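Local coordinates for protein MHC class I antigen (Ctenopharyngodon idella, PDB 5H5Z) that probably displays short peptides at the cell surface for recognition by T cells, as an MHC class I heavy chain paired with beta-2-microglobulin, at residues H3-Y9 with A23-D29; F18-T22 with A68-K73; G30-Y34 with P44-I49. All coordinates share one frame; numbering follows the deposited sequence.

Contact 1: residues H3-Y9 with A23-D29; sequences HSLKYVY and AVGMVDD
In the antiparallel beta hairpin at the middle of the peptide-groove floor, K6 and V8 of strand 3-13 form hydrogen-bonded pairs with M26 and V24 of strand 21-27. M26 N donates a hydrogen bond to K6 O at 2.8 Å, and V8 N reaches V24 O at 2.9 Å. The non-hydrogen-bonded pairs L5-V27, Y7-G25 and Y9-A23 alternate with them, and the side chains of L5, V27, Y7, Y9 and A23 face the groove. G25 has no side chain, and the Y7 ring lies against its backbone, CD1 3.7 Å from G25 CA. Y9 CD1 meets the methyl of A23. This is the upper face of the MHC class I platform: Y7 OH bonds to the backbone of the bound peptide, whereas Y9 OH pairs with Y96. On the opposite face V8 and V24 lie side by side, and the M26 chain bends at its last torsion (chi3 -80°) to bring CE to V8 CG1 at 3.9 Å; V8 and V24 also pack on beta-2-microglobulin. Just past the end of strand 21-27, beside the start of strand 3-13, the D28 carboxylate is gripped twice. Its OD2 accepts a hydrogen bond from H3 ND1 on its syn lone pair, 2.7 Å away, the ring and carboxylate nearly coplanar at 5°; its OD1 accepts S4 N at 2.9 Å. Together the two bonds fix the carboxylate's rotation. Beyond it the extended K6 side chain places NZ 2.9 Å from D29 OD1 in a salt bridge, and a water joins S4 OG to D29 N.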
loop_
_atom_site.group_PDB
_atom_site.type_symbol
_atom_site.label_atom_id
_atom_site.label_comp_id
_atom_site.label_asym_id
_atom_site.label_seq_id
_atom_site.Cartn_x
_atom_site.Cartn_y
_atom_site.Cartn_z
ATOM N N HIS A 3 -4.724 10.622 -12.765
ATOM C CA HIS A 3 -3.565 9.769 -12.568
ATOM C C HIS A 3 -2.566 10.493 -11.708
ATOM O O HIS A 3 -2.601 11.724 -11.614
ATOM C CB HIS A 3 -2.923 9.377 -13.900
ATOM C CG HIS A 3 -3.835 8.602 -14.799
ATOM N ND1 HIS A 3 -4.213 7.302 -14.536
ATOM C CD2 HIS A 3 -4.467 8.953 -15.944
ATOM C CE1 HIS A 3 -5.032 6.883 -15.484
ATOM N NE2 HIS A 3 -5.201 7.865 -16.350
ATOM N N SER A 4 -1.679 9.730 -11.078
ATOM C CA SER A 4 -0.683 10.306 -10.181
ATOM C C SER A 4 0.676 9.641 -10.318
ATOM O O SER A 4 0.774 8.458 -10.657
ATOM C CB SER A 4 -1.155 10.198 -8.727
ATOM O OG SER A 4 -1.199 8.839 -8.320
ATOM N N LEU A 5 1.719 10.421 -10.042
ATOM C CA LEU A 5 3.088 9.942 -9.952
ATOM C C LEU A 5 3.596 10.308 -8.562
ATOM O O LEU A 5 3.475 11.464 -8.144
ATOM C CB LEU A 5 3.964 10.596 -11.039
ATOM C CG LEU A 5 5.484 10.393 -10.964
ATOM C CD1 LEU A 5 5.893 8.926 -11.005
ATOM C CD2 LEU A 5 6.201 11.182 -12.062
ATOM N N LYS A 6 4.135 9.326 -7.840
ATOM C CA LYS A 6 4.606 9.544 -6.469
ATOM C C LYS A 6 5.905 8.807 -6.190
ATOM O O LYS A 6 6.123 7.686 -6.666
ATOM C CB LYS A 6 3.563 9.080 -5.438
ATOM C CG LYS A 6 2.195 9.730 -5.551
ATOM C CD LYS A 6 1.216 9.060 -4.603
ATOM C CE LYS A 6 -0.171 9.672 -4.679
ATOM N NZ LYS A 6 -1.085 8.923 -3.769
ATOM N N TYR A 7 6.764 9.451 -5.410
ATOM C CA TYR A 7 7.977 8.818 -4.920
ATOM C C TYR A 7 7.952 8.794 -3.407
ATOM O O TYR A 7 7.543 9.764 -2.772
ATOM C CB TYR A 7 9.222 9.541 -5.447
ATOM C CG TYR A 7 9.410 9.308 -6.924
ATOM C CD1 TYR A 7 10.081 8.180 -7.385
ATOM C CD2 TYR A 7 8.894 10.202 -7.863
ATOM C CE1 TYR A 7 10.250 7.948 -8.742
ATOM C CE2 TYR A 7 9.053 9.976 -9.223
ATOM C CZ TYR A 7 9.733 8.848 -9.655
ATOM O OH TYR A 7 9.891 8.612 -11.001
ATOM N N VAL A 8 8.361 7.665 -2.839
ATOM C CA VAL A 8 8.484 7.535 -1.384
ATOM C C VAL A 8 9.894 7.054 -1.044
ATOM O O VAL A 8 10.316 5.985 -1.489
ATOM C CB VAL A 8 7.377 6.640 -0.755
ATOM C CG1 VAL A 8 6.006 7.295 -0.896
ATOM C CG2 VAL A 8 7.374 5.239 -1.348
ATOM N N TYR A 9 10.637 7.877 -0.305
ATOM C CA TYR A 9 12.003 7.541 0.097
ATOM C C TYR A 9 12.030 7.187 1.581
ATOM O O TYR A 9 11.463 7.917 2.402
ATOM C CB TYR A 9 12.952 8.725 -0.081
ATOM C CG TYR A 9 13.140 9.295 -1.480
ATOM C CD1 TYR A 9 12.641 8.651 -2.620
ATOM C CD2 TYR A 9 13.846 10.485 -1.651
ATOM C CE1 TYR A 9 12.831 9.194 -3.887
ATOM C CE2 TYR A 9 14.051 11.028 -2.912
ATOM C CZ TYR A 9 13.539 10.382 -4.020
ATOM O OH TYR A 9 13.741 10.943 -5.257
ATOM N N ALA A 23 14.055 3.677 -2.158
ATOM C CA ALA A 23 13.134 4.525 -2.900
ATOM C C ALA A 23 12.180 3.657 -3.707
ATOM O O ALA A 23 12.603 2.690 -4.346
ATOM C CB ALA A 23 13.900 5.468 -3.821
ATOM N N VAL A 24 10.893 3.996 -3.649
ATOM C CA VAL A 24 9.866 3.363 -4.486
ATOM C C VAL A 24 9.119 4.440 -5.283
ATOM O O VAL A 24 8.747 5.481 -4.741
ATOM C CB VAL A 24 8.882 2.524 -3.626
ATOM C CG1 VAL A 24 7.645 2.111 -4.418
ATOM C CG2 VAL A 24 9.584 1.302 -3.045
ATOM N N GLY A 25 8.911 4.196 -6.576
ATOM C CA GLY A 25 8.106 5.096 -7.389
ATOM C C GLY A 25 6.835 4.407 -7.828
ATOM O O GLY A 25 6.849 3.211 -8.123
ATOM N N MET A 26 5.745 5.169 -7.870
ATOM C CA MET A 26 4.418 4.632 -8.142
ATOM C C MET A 26 3.654 5.500 -9.133
ATOM O O MET A 26 3.728 6.731 -9.079
ATOM C CB MET A 26 3.609 4.548 -6.841
ATOM C CG MET A 26 4.134 3.552 -5.819
ATOM S SD MET A 26 3.311 3.773 -4.234
ATOM C CE MET A 26 4.207 5.174 -3.565
ATOM N N VAL A 27 2.921 4.853 -10.036
ATOM C CA VAL A 27 1.896 5.530 -10.815
ATOM C C VAL A 27 0.556 4.934 -10.402
ATOM O O VAL A 27 0.397 3.708 -10.407
ATOM C CB VAL A 27 2.155 5.408 -12.333
ATOM C CG1 VAL A 27 0.981 5.940 -13.156
ATOM C CG2 VAL A 27 3.415 6.175 -12.685
ATOM N N ASP A 28 -0.380 5.803 -10.015
ATOM C CA ASP A 28 -1.690 5.386 -9.482
ATOM C C ASP A 28 -1.524 4.397 -8.327
ATOM O O ASP A 28 -2.272 3.414 -8.205
ATOM C CB ASP A 28 -2.582 4.811 -10.605
ATOM C CG ASP A 28 -2.918 5.846 -11.678
ATOM O OD1 ASP A 28 -2.482 7.013 -11.564
ATOM O OD2 ASP A 28 -3.623 5.488 -12.644
ATOM N N ASP A 29 -0.520 4.673 -7.493
ATOM C CA ASP A 29 -0.208 3.886 -6.293
ATOM C C ASP A 29 0.245 2.455 -6.575
ATOM O O ASP A 29 0.286 1.615 -5.671
ATOM C CB ASP A 29 -1.375 3.945 -5.298
ATOM C CG ASP A 29 -1.737 5.370 -4.925
ATOM O OD1 ASP A 29 -0.861 6.083 -4.394
ATOM O OD2 ASP A 29 -2.886 5.786 -5.172
HETATM O O HOH W 1 1.074 7.115 -7.502
#

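Contact 2: residues F18-T22 with A68-K73; sequences FPEFT and AHQVFK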
loop_
_atom_site.group_PDB
_atom_site.type_symbol
_atom_site.label_atom_id
_atom_site.label_comp_id
_atom_site.label_asym_id
_atom_site.label_seq_id
_atom_site.Cartn_x
_atom_site.Cartn_y
_atom_site.Cartn_z
ATOM N N PHE A 18 17.165 -3.875 6.810
ATOM C CA PHE A 18 16.878 -2.953 5.708
ATOM C C PHE A 18 18.092 -2.083 5.345
ATOM O O PHE A 18 18.958 -1.842 6.190
ATOM C CB PHE A 18 15.641 -2.093 6.018
ATOM C CG PHE A 18 14.329 -2.796 5.762
ATOM C CD1 PHE A 18 13.897 -3.051 4.460
ATOM C CD2 PHE A 18 13.520 -3.199 6.821
ATOM C CE1 PHE A 18 12.690 -3.698 4.223
ATOM C CE2 PHE A 18 12.311 -3.844 6.591
ATOM C CZ PHE A 18 11.895 -4.095 5.292
ATOM N N PRO A 19 18.166 -1.623 4.076
ATOM C CA PRO A 19 19.265 -0.750 3.646
ATOM C C PRO A 19 19.178 0.655 4.242
ATOM O O PRO A 19 18.159 1.020 4.829
ATOM C CB PRO A 19 19.091 -0.678 2.120
ATOM C CG PRO A 19 18.165 -1.790 1.763
ATOM C CD PRO A 19 17.270 -1.950 2.950
ATOM N N GLU A 20 20.248 1.435 4.083
ATOM C CA GLU A 20 20.275 2.821 4.544
ATOM C C GLU A 20 19.248 3.690 3.829
ATOM O O GLU A 20 18.684 4.609 4.421
ATOM C CB GLU A 20 21.653 3.428 4.331
ATOM C CG GLU A 20 22.623 3.187 5.463
ATOM C CD GLU A 20 23.876 4.018 5.316
ATOM O OE1 GLU A 20 24.124 4.869 6.195
ATOM O OE2 GLU A 20 24.602 3.829 4.317
ATOM N N PHE A 21 19.023 3.399 2.553
ATOM C CA PHE A 21 18.110 4.178 1.733
ATOM C C PHE A 21 17.305 3.250 0.843
ATOM O O PHE A 21 17.861 2.337 0.239
ATOM C CB PHE A 21 18.898 5.176 0.872
ATOM C CG PHE A 21 18.037 6.072 0.028
ATOM C CD1 PHE A 21 17.505 7.242 0.554
ATOM C CD2 PHE A 21 17.773 5.754 -1.302
ATOM C CE1 PHE A 21 16.716 8.076 -0.221
ATOM C CE2 PHE A 21 16.983 6.585 -2.086
ATOM C CZ PHE A 21 16.453 7.749 -1.544
ATOM N N THR A 22 15.997 3.493 0.774
ATOM C CA THR A 22 15.104 2.790 -0.143
ATOM C C THR A 22 14.211 3.815 -0.845
ATOM O O THR A 22 13.681 4.724 -0.207
ATOM C CB THR A 22 14.213 1.765 0.602
ATOM O OG1 THR A 22 15.034 0.856 1.344
ATOM C CG2 THR A 22 13.346 0.970 -0.376
ATOM N N ALA A 68 20.448 11.102 -3.763
ATOM C CA ALA A 68 19.428 11.124 -2.703
ATOM C C ALA A 68 19.874 10.377 -1.444
ATOM O O ALA A 68 19.659 10.854 -0.328
ATOM C CB ALA A 68 18.109 10.568 -3.214
ATOM N N HIS A 69 20.490 9.210 -1.634
ATOM C CA HIS A 69 21.072 8.429 -0.540
ATOM C C HIS A 69 22.110 9.230 0.252
ATOM O O HIS A 69 22.055 9.278 1.486
ATOM C CB HIS A 69 21.674 7.129 -1.085
ATOM C CG HIS A 69 22.633 6.453 -0.153
ATOM N ND1 HIS A 69 22.298 6.091 1.135
ATOM C CD2 HIS A 69 23.914 6.056 -0.332
ATOM C CE1 HIS A 69 23.333 5.506 1.710
ATOM N NE2 HIS A 69 24.327 5.474 0.841
ATOM N N GLN A 70 23.041 9.857 -0.466
ATOM C CA GLN A 70 24.073 10.695 0.151
ATOM C C GLN A 70 23.432 11.812 0.993
ATOM O O GLN A 70 23.789 11.998 2.159
ATOM C CB GLN A 70 25.031 11.261 -0.916
ATOM C CG GLN A 70 25.922 10.208 -1.587
ATOM C CD GLN A 70 26.872 10.768 -2.647
ATOM O OE1 GLN A 70 27.974 10.248 -2.843
ATOM N NE2 GLN A 70 26.449 11.824 -3.338
ATOM N N VAL A 71 22.463 12.519 0.407
ATOM C CA VAL A 71 21.760 13.622 1.075
ATOM C C VAL A 71 20.945 13.141 2.281
ATOM O O VAL A 71 20.901 13.814 3.317
ATOM C CB VAL A 71 20.862 14.413 0.095
ATOM C CG1 VAL A 71 20.047 15.471 0.827
ATOM C CG2 VAL A 71 21.701 15.068 -0.997
ATOM N N PHE A 72 20.311 11.978 2.145
ATOM C CA PHE A 72 19.567 11.370 3.252
ATOM C C PHE A 72 20.448 10.992 4.437
ATOM O O PHE A 72 20.043 11.179 5.592
ATOM C CB PHE A 72 18.759 10.161 2.775
ATOM C CG PHE A 72 17.311 10.465 2.527
ATOM C CD1 PHE A 72 16.933 11.570 1.764
ATOM C CD2 PHE A 72 16.316 9.636 3.048
ATOM C CE1 PHE A 72 15.592 11.849 1.541
ATOM C CE2 PHE A 72 14.974 9.908 2.822
ATOM C CZ PHE A 72 14.614 11.017 2.074
ATOM N N LYS A 73 21.639 10.463 4.151
ATOM C CA LYS A 73 22.632 10.159 5.189
ATOM C C LYS A 73 22.985 11.415 5.980
ATOM O O LYS A 73 23.016 11.401 7.211
ATOM C CB LYS A 73 23.910 9.586 4.571
ATOM C CG LYS A 73 23.914 8.084 4.335
ATOM C CD LYS A 73 25.163 7.655 3.566
ATOM C CE LYS A 73 26.435 7.737 4.400
ATOM N NZ LYS A 73 26.508 6.669 5.437
#
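F21 pushes its aromatic ring between the side chains that helix 55-82 turns toward the sheet, and the dense half of this contact is built around it. With CG anti to the backbone N (chi1 -178°), the ring extends to the helix and presents its edge to the face of F72. The stack is T-shaped: the planes stand at 89°, the centroids are 5.1 Å apart, and F21 CE1 comes within 3.6 Å of F72 CD2, over the rim of the F72 ring rather than its centre. One face of F21 lies under the helix backbone at A68 and H69, with H69 N above the ring centre. At the far end of the ring CZ touches the A68 methyl at 3.7 Å, while at its root CB sits 3.5 Å from H69 ND1. The phenyl ring is thus hemmed in by backbone, methyl and aromatic surfaces, and its rotation is probably restricted. Y9 and W92 continue the aromatic cluster, each meeting one of these two phenylalanines edge-to-face.

One residue earlier the character changes. E20, exposed to solvent, extends toward the helix, and its OE2 comes to the edge of the H69 imidazole, 3.3 Å from CE1, with the two planes 74° apart. K73 curls back through bends at chi3 and chi4 until NZ is 3.1 Å from E20 OE1, in a salt bridge in which OE1 uses its syn lone pair. That pairing involves two solvent-exposed chains and is held by far fewer contacts than the phenyl ring.

A helix packed across the strands of an antiparallel sheet is the architecture of the alpha 1 half of the MHC class I groove, and here aromatic rings fill the seam; A68 and V71 of this helix touch the bound peptide.

Contact 3: residues G30-Y34 with P44-I49; sequences GQFMY and PKTEWI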
loop_
_atom_site.group_PDB
_atom_site.type_symbol
_atom_site.label_atom_id
_atom_site.label_comp_id
_atom_site.label_asym_id
_atom_site.label_seq_id
_atom_site.Cartn_x
_atom_site.Cartn_y
_atom_site.Cartn_z
ATOM N N GLY A 30 0.615 2.195 -7.827
ATOM C CA GLY A 30 1.205 0.925 -8.226
ATOM C C GLY A 30 2.677 1.124 -8.527
ATOM O O GLY A 30 3.043 1.994 -9.325
ATOM N N GLN A 31 3.525 0.321 -7.889
ATOM C CA GLN A 31 4.973 0.494 -7.999
ATOM C C GLN A 31 5.482 0.218 -9.411
ATOM O O GLN A 31 5.139 -0.802 -10.002
ATOM C CB GLN A 31 5.718 -0.414 -7.018
ATOM C CG GLN A 31 7.220 -0.413 -7.272
ATOM C CD GLN A 31 7.995 -1.444 -6.475
ATOM O OE1 GLN A 31 9.133 -1.191 -6.071
ATOM N NE2 GLN A 31 7.405 -2.618 -6.268
ATOM N N PHE A 32 6.307 1.121 -9.936
ATOM C CA PHE A 32 6.965 0.890 -11.225
ATOM C C PHE A 32 8.496 0.959 -11.136
ATOM O O PHE A 32 9.187 0.596 -12.087
ATOM C CB PHE A 32 6.425 1.854 -12.300
ATOM C CG PHE A 32 6.985 3.252 -12.207
ATOM C CD1 PHE A 32 6.428 4.183 -11.336
ATOM C CD2 PHE A 32 8.068 3.641 -12.999
ATOM C CE1 PHE A 32 6.941 5.468 -11.239
ATOM C CE2 PHE A 32 8.590 4.931 -12.911
ATOM C CZ PHE A 32 8.026 5.847 -12.030
ATOM N N MET A 33 9.016 1.414 -9.994
ATOM C CA MET A 33 10.458 1.619 -9.811
ATOM C C MET A 33 10.880 1.218 -8.402
ATOM O O MET A 33 10.121 1.412 -7.449
ATOM C CB MET A 33 10.802 3.092 -10.071
ATOM C CG MET A 33 12.257 3.490 -9.853
ATOM S SD MET A 33 12.658 3.796 -8.122
ATOM C CE MET A 33 11.711 5.261 -7.789
ATOM N N TYR A 34 12.093 0.676 -8.283
ATOM C CA TYR A 34 12.721 0.405 -6.986
ATOM C C TYR A 34 14.194 0.838 -6.988
ATOM O O TYR A 34 14.877 0.698 -7.998
ATOM C CB TYR A 34 12.631 -1.082 -6.650
ATOM C CG TYR A 34 13.287 -1.439 -5.338
ATOM C CD1 TYR A 34 12.624 -1.218 -4.134
ATOM C CD2 TYR A 34 14.574 -1.980 -5.296
ATOM C CE1 TYR A 34 13.211 -1.539 -2.924
ATOM C CE2 TYR A 34 15.172 -2.303 -4.087
ATOM C CZ TYR A 34 14.481 -2.080 -2.906
ATOM O OH TYR A 34 15.049 -2.392 -1.702
ATOM N N PRO A 44 13.367 -1.286 -13.043
ATOM C CA PRO A 44 11.959 -1.303 -13.443
ATOM C C PRO A 44 11.150 -2.327 -12.660
ATOM O O PRO A 44 11.681 -3.372 -12.281
ATOM C CB PRO A 44 12.018 -1.716 -14.919
ATOM C CG PRO A 44 13.301 -2.462 -15.057
ATOM C CD PRO A 44 14.249 -1.759 -14.132
ATOM N N LYS A 45 9.875 -2.029 -12.436
ATOM C CA LYS A 45 8.999 -2.960 -11.730
ATOM C C LYS A 45 7.695 -3.283 -12.471
ATOM O O LYS A 45 6.888 -4.044 -11.964
ATOM C CB LYS A 45 8.702 -2.458 -10.310
ATOM C CG LYS A 45 9.912 -2.377 -9.377
ATOM C CD LYS A 45 10.562 -3.730 -9.088
ATOM C CE LYS A 45 9.631 -4.664 -8.321
ATOM N NZ LYS A 45 10.312 -5.917 -7.894
ATOM N N THR A 46 7.486 -2.708 -13.654
ATOM C CA THR A 46 6.319 -3.053 -14.487
ATOM C C THR A 46 6.733 -3.329 -15.926
ATOM O O THR A 46 7.767 -2.839 -16.383
ATOM C CB THR A 46 5.249 -1.940 -14.520
ATOM O OG1 THR A 46 5.799 -0.763 -15.126
ATOM C CG2 THR A 46 4.753 -1.603 -13.136
ATOM N N GLU A 47 5.919 -4.104 -16.642
ATOM C CA GLU A 47 6.156 -4.350 -18.066
ATOM C C GLU A 47 6.092 -3.063 -18.890
ATOM O O GLU A 47 6.869 -2.893 -19.830
ATOM C CB GLU A 47 5.179 -5.390 -18.615
ATOM C CG GLU A 47 5.424 -6.804 -18.104
ATOM C CD GLU A 47 6.376 -7.611 -18.974
ATOM O OE1 GLU A 47 7.525 -7.164 -19.186
ATOM O OE2 GLU A 47 5.974 -8.707 -19.429
ATOM N N TRP A 48 5.193 -2.148 -18.530
ATOM C CA TRP A 48 5.042 -0.923 -19.329
ATOM C C TRP A 48 6.246 0.018 -19.266
ATOM O O TRP A 48 6.541 0.688 -20.254
ATOM C CB TRP A 48 3.713 -0.198 -19.072
ATOM C CG TRP A 48 3.457 0.230 -17.655
ATOM C CD1 TRP A 48 2.652 -0.399 -16.742
ATOM C CD2 TRP A 48 3.969 1.397 -17.002
ATOM N NE1 TRP A 48 2.646 0.297 -15.555
ATOM C CE2 TRP A 48 3.452 1.399 -15.685
ATOM C CE3 TRP A 48 4.837 2.431 -17.392
ATOM C CZ2 TRP A 48 3.760 2.406 -14.760
ATOM C CZ3 TRP A 48 5.143 3.430 -16.472
ATOM C CH2 TRP A 48 4.605 3.406 -15.165
ATOM N N ILE A 49 6.937 0.080 -18.124
ATOM C CA ILE A 49 8.167 0.875 -18.043
ATOM C C ILE A 49 9.335 0.166 -18.741
ATOM O O ILE A 49 10.148 0.823 -19.398
ATOM C CB ILE A 49 8.511 1.363 -16.600
ATOM C CG1 ILE A 49 9.600 2.444 -16.629
ATOM C CG2 ILE A 49 8.910 0.219 -15.671
ATOM C CD1 ILE A 49 9.138 3.779 -17.176
#
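At a classic beta bulge in strand 30-36, where F32 and M33 both face G25, the chain that leads into the short helix 47-50 comes back to pack against F32 and Q31. One backbone bond ties the two together: K45 N donates to F32 O at 2.7 Å, but it approaches from well above the carbonyl plane and the N-H...O angle is only 139°. M33 and P44 form a non-hydrogen-bonded antiparallel pair beside it, the point where strand 43-44 adds itself to the edge of the sheet. F32 is central to the packing with W48 and I49. Its CG sits between the backbone N and the carbonyl carbon (chi1 78°), which sets the ring, at CG, beside W48 CH2. F32 CB itself is 3.7 Å from W48 CZ2, and the two rings, tilted 28° and slid apart with centroids 5.5 Å from each other, barely overlap. I49 comes from another direction, its CG1 at the edge of the F32 ring, 4.1 Å from CD2, while its CG2 rests on F32 O. In the MHC class I platform this is the outer margin of the alpha 1 domain; F32 also touches L5 and Y7 of the floor and Y167 of helix 148-170. T46 is the N-cap of the helix: OG1 accepts a weak 3.3 Å bond from I49 N and at the same time lies over the centre of the W48 indole. The other branch, CG2, presses on Q31 O at 3.3 Å. Farther out, K45 CG lies alongside the Q31 side chain and 4.1 Å from Y34 CB; bends at chi2 and chi3 keep CE close to Q31 too, and NZ makes a long, weak ion pair with D54 of beta-2-microglobulin.

All three contacts belong to the alpha 1 half of the peptide-binding platform. Contact 1 lies in its floor; contact 2, with its centre about 17 Å from that of contact 1, joins the floor to helix 55-82, and the two share strand 21-27. Y9 of contact 1 packs on contact 2, its CB 3.6 Å from F72 CZ. Contact 3 is closer, about 10 Å from contact 1 between centres: G25 O probably accepts F32 N at 2.8 Å, and Y7 packs against F32 and M33. Contacts 2 and 3 are about 20 Å apart, yet T22 CG2 touches Y34 CE1 at 3.6 Å. Contacts 1 and 2 both reach the bound peptide, and all three also meet beta-2-microglobulin.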